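Local structure of Lysine/ornithine decarboxylase (Selenomonas ruminantium, 5GJO) at residues K3-S8 with F23-L28. The protein decarboxylates both L-lysine and L-ornithine with similar efficiency, using pyridoxal 5'-phosphate as cofactor and working as a homodimer. The protein carries 2 engineered substitutions. Numbering follows the deposited sequence.
Sequences KNFRLS and FLVASL. With SO4 (sulfate ion), chain E.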
ATOM      1  N   LYS A   3      12.544   0.878  28.041  1.00 31.81           N
ATOM      2  CA  LYS A   3      13.508   1.059  26.918  1.00 31.16           C
ATOM      3  C   LYS A   3      12.900   0.542  25.594  1.00 22.49           C
ATOM      4  O   LYS A   3      12.474  -0.592  25.557  1.00 24.85           O
ATOM      5  CB  LYS A   3      14.781   0.272  27.223  1.00 39.95           C
ATOM      6  CG  LYS A   3      15.975   0.627  26.349  1.00 54.33           C
ATOM      7  CD  LYS A   3      16.905   1.692  26.969  1.00 63.42           C
ATOM      8  CE  LYS A   3      17.978   1.040  27.846  1.00 68.61           C
ATOM      9  NZ  LYS A   3      19.028   2.010  28.259  1.00 69.15           N
ATOM     10  N   ASN A   4      12.950   1.318  24.513  1.00 19.34           N
ATOM     11  CA  ASN A   4      12.492   0.845  23.232  1.00 16.84           C
ATOM     12  C   ASN A   4      13.448  -0.226  22.689  1.00 15.96           C
ATOM     13  O   ASN A   4      14.615  -0.196  23.041  1.00 14.10           O
ATOM     14  CB  ASN A   4      12.412   1.994  22.240  1.00 19.86           C
ATOM     15  CG  ASN A   4      11.426   3.056  22.659  1.00 22.44           C
ATOM     16  OD1 ASN A   4      10.448   2.781  23.299  1.00 24.57           O
ATOM     17  ND2 ASN A   4      11.787   4.296  22.384  1.00 27.43           N
ATOM     18  N   PHE A   5      12.993  -1.182  21.869  1.00 12.98           N
ATOM     19  CA  PHE A   5      13.924  -2.167  21.330  1.00 12.65           C
ATOM     20  C   PHE A   5      14.748  -1.461  20.245  1.00 13.33           C
ATOM     21  O   PHE A   5      14.217  -0.736  19.344  1.00 12.73           O
ATOM     22  CB  PHE A   5      13.125  -3.327  20.717  1.00 14.29           C
ATOM     23  CG  PHE A   5      13.965  -4.304  19.975  1.00 14.04           C
ATOM     24  CD1 PHE A   5      14.956  -4.978  20.627  1.00 12.76           C
ATOM     25  CD2 PHE A   5      13.806  -4.512  18.574  1.00 12.56           C
ATOM     26  CE1 PHE A   5      15.752  -5.897  19.943  1.00 13.29           C
ATOM     27  CE2 PHE A   5      14.592  -5.424  17.907  1.00 12.75           C
ATOM     28  CZ  PHE A   5      15.552  -6.123  18.585  1.00 11.39           C
ATOM     29  N   ARG A   6      16.060  -1.614  20.323  1.00 13.10           N
ATOM     30  CA  ARG A   6      16.941  -1.014  19.351  1.00 13.26           C
ATOM     31  C   ARG A   6      18.128  -1.909  19.151  1.00 14.40           C
ATOM     32  O   ARG A   6      18.889  -2.188  20.117  1.00 11.37           O
ATOM     33  CB  ARG A   6      17.464   0.311  19.904  1.00 16.59           C
ATOM     34  CG  ARG A   6      18.455   0.946  18.935  1.00 20.24           C
ATOM     35  CD  ARG A   6      18.742   2.441  19.219  1.00 25.21           C
ATOM     36  NE  ARG A   6      19.827   2.905  18.327  1.00 27.36           N
ATOM     37  CZ  ARG A   6      20.179   4.178  18.156  1.00 31.32           C
ATOM     38  NH1 ARG A   6      19.552   5.119  18.810  1.00 26.60           N
ATOM     39  NH2 ARG A   6      21.200   4.484  17.327  1.00 32.72           N
ATOM     40  N   LEU A   7      18.395  -2.250  17.920  1.00 12.20           N
ATOM     41  CA  LEU A   7      19.573  -2.982  17.601  1.00 13.07           C
ATOM     42  C   LEU A   7      20.811  -2.104  17.729  1.00 13.73           C
ATOM     43  O   LEU A   7      20.806  -0.968  17.342  1.00 13.76           O
ATOM     44  CB  LEU A   7      19.497  -3.510  16.157  1.00 12.35           C
ATOM     45  CG  LEU A   7      18.403  -4.561  15.901  1.00 12.48           C
ATOM     46  CD1 LEU A   7      18.222  -4.740  14.439  1.00 12.82           C
ATOM     47  CD2 LEU A   7      18.615  -5.886  16.620  1.00 11.45           C
ATOM     48  N   SER A   8      21.915  -2.683  18.198  1.00 13.43           N
ATOM     49  CA  SER A   8      23.181  -2.018  18.155  1.00 14.64           C
ATOM     50  C   SER A   8      23.795  -2.051  16.771  1.00 14.38           C
ATOM     51  O   SER A   8      23.471  -2.841  15.969  1.00 14.37           O
ATOM     52  CB  SER A   8      24.167  -2.658  19.145  1.00 15.79           C
ATOM     53  OG  SER A   8      24.628  -3.890  18.652  1.00 14.85           O
ATOM     54  N   PHE A  23      14.990  -6.207   5.978  1.00 11.97           N
ATOM     55  CA  PHE A  23      14.202  -7.026   6.869  1.00 12.08           C
ATOM     56  C   PHE A  23      13.855  -6.311   8.113  1.00 11.34           C
ATOM     57  O   PHE A  23      14.623  -5.396   8.545  1.00 10.79           O
ATOM     58  CB  PHE A  23      14.962  -8.327   7.185  1.00 11.15           C
ATOM     59  CG  PHE A  23      16.325  -8.129   7.814  1.00 11.53           C
ATOM     60  CD1 PHE A  23      16.488  -8.093   9.189  1.00 11.42           C
ATOM     61  CD2 PHE A  23      17.437  -8.022   7.017  1.00 12.07           C
ATOM     62  CE1 PHE A  23      17.771  -7.903   9.727  1.00 10.82           C
ATOM     63  CE2 PHE A  23      18.689  -7.857   7.555  1.00 11.60           C
ATOM     64  CZ  PHE A  23      18.818  -7.754   8.901  1.00 11.98           C
ATOM     65  N   LEU A  24      12.751  -6.728   8.727  1.00 11.79           N
ATOM     66  CA  LEU A  24      12.374  -6.277  10.053  1.00 12.49           C
ATOM     67  C   LEU A  24      12.876  -7.229  11.093  1.00 12.65           C
ATOM     68  O   LEU A  24      12.939  -8.442  10.850  1.00 13.22           O
ATOM     69  CB  LEU A  24      10.872  -6.162  10.184  1.00 13.56           C
ATOM     70  CG  LEU A  24      10.222  -5.110   9.253  1.00 15.92           C
ATOM     71  CD1 LEU A  24       8.787  -5.427   9.020  1.00 19.13           C
ATOM     72  CD2 LEU A  24      10.310  -3.708   9.806  1.00 15.91           C
ATOM     73  N   VAL A  25      13.163  -6.734  12.280  1.00 10.95           N
ATOM     74  CA  VAL A  25      13.558  -7.568  13.404  1.00 11.00           C
ATOM     75  C   VAL A  25      12.622  -7.249  14.585  1.00 10.73           C
ATOM     76  O   VAL A  25      12.526  -6.046  15.008  1.00 11.35           O
ATOM     77  CB  VAL A  25      15.019  -7.325  13.832  1.00 10.47           C
ATOM     78  CG1 VAL A  25      15.381  -8.161  15.034  1.00 12.07           C
ATOM     79  CG2 VAL A  25      16.004  -7.500  12.664  1.00 10.74           C
ATOM     80  N   ALA A  26      11.862  -8.221  15.033  1.00 10.56           N
ATOM     81  CA  ALA A  26      10.915  -8.127  16.116  1.00 11.07           C
ATOM     82  C   ALA A  26      11.385  -8.768  17.388  1.00 13.09           C
ATOM     83  O   ALA A  26      11.793  -9.980  17.374  1.00 12.71           O
ATOM     84  CB  ALA A  26       9.602  -8.770  15.734  1.00 13.16           C
ATOM     85  N   SER A  27      11.246  -8.039  18.503  1.00 12.34           N
ATOM     86  CA  SER A  27      11.613  -8.586  19.824  1.00 13.48           C
ATOM     87  C   SER A  27      10.366  -9.040  20.587  1.00 13.50           C
ATOM     88  O   SER A  27       9.521  -8.248  20.976  1.00 12.34           O
ATOM     89  CB  SER A  27      12.400  -7.584  20.639  1.00 13.94           C
ATOM     90  OG  SER A  27      12.443  -7.947  22.039  1.00 14.13           O
ATOM     91  N   LEU A  28      10.237 -10.345  20.732  1.00 11.77           N
ATOM     92  CA  LEU A  28       9.105 -10.919  21.489  1.00 14.23           C
ATOM     93  C   LEU A  28       9.184 -10.457  22.919  1.00 14.50           C
ATOM     94  O   LEU A  28       8.149 -10.226  23.574  1.00 13.65           O
ATOM     95  CB  LEU A  28       9.154 -12.435  21.408  1.00 12.54           C
ATOM     96  CG  LEU A  28       8.874 -13.021  20.050  1.00 13.89           C
ATOM     97  CD1 LEU A  28       8.942 -14.553  20.082  1.00 16.17           C
ATOM     98  CD2 LEU A  28       7.582 -12.572  19.346  1.00 15.86           C
TER
HETATM   99  S   SO4 E 403      21.073   8.553  16.939  1.00 63.96           S
HETATM  100  O1  SO4 E 403      20.584   8.028  18.248  1.00 54.67           O
HETATM  101  O2  SO4 E 403      20.158   9.622  16.478  1.00 68.81           O
HETATM  102  O3  SO4 E 403      22.458   9.010  17.215  1.00 66.39           O
HETATM  103  O4  SO4 E 403      21.227   7.583  15.819  1.00 61.28           O
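Phe5 lays one face of its ring over the CB methylene of Ser27, an instance of how a chain segment without regular structure can be seated against a strand and the residue that follows it without a direct hydrogen bond. Ser27 CB sits 3.6 Å from the centroid of the Phe5 ring and 11° off the ring normal, a nearly central CH-pi contact. Phe5 reaches it because its CG lies anti to the backbone N (chi1 172°), which places the ring over Ser27. The ring's edge meets Val25: Phe5 CE2 lies 3.6 Å from the carbonyl O of Val25, which is near the ring plane, and 4.0 Å from Val25 CG1, the two side chains crossing at about a right angle.

Val25 divides its two methyls between neighbours. With CG1 anti to its backbone N and turned to Phe5, CG2 is left for Leu7, and Leu7 CD1 approaches Val25 CG2 to 4.0 Å; the same CG2 also lies at the edge of the Phe23 ring. No hydrogen bond joins 3-8 to 23-28. Ser27 gives its CB to the ring while its OG caps the N-terminus of helix 28-41 at Lys30 N and also bonds Glu373. Asn267 links the two segments indirectly: its side chain bonds Leu7 N and Phe5 O, and its backbone pairs with Val25. Arg6, its chain extended, instead holds a sulfate probably from the crystallisation liquor, with Arg6 NH1 giving sulfate O1 a nearly straight 3.1 Å bond (172°).

The buried contact thus packs the lead-in to helix 9-18 against strand 23-26, which pairs antiparallel with 266-276 and parallel with 369-371. This is the two-domain architecture of fold-type III PLP enzymes, a TIM barrel plus a beta-sheet domain, to whose sheet this N-terminal strand belongs.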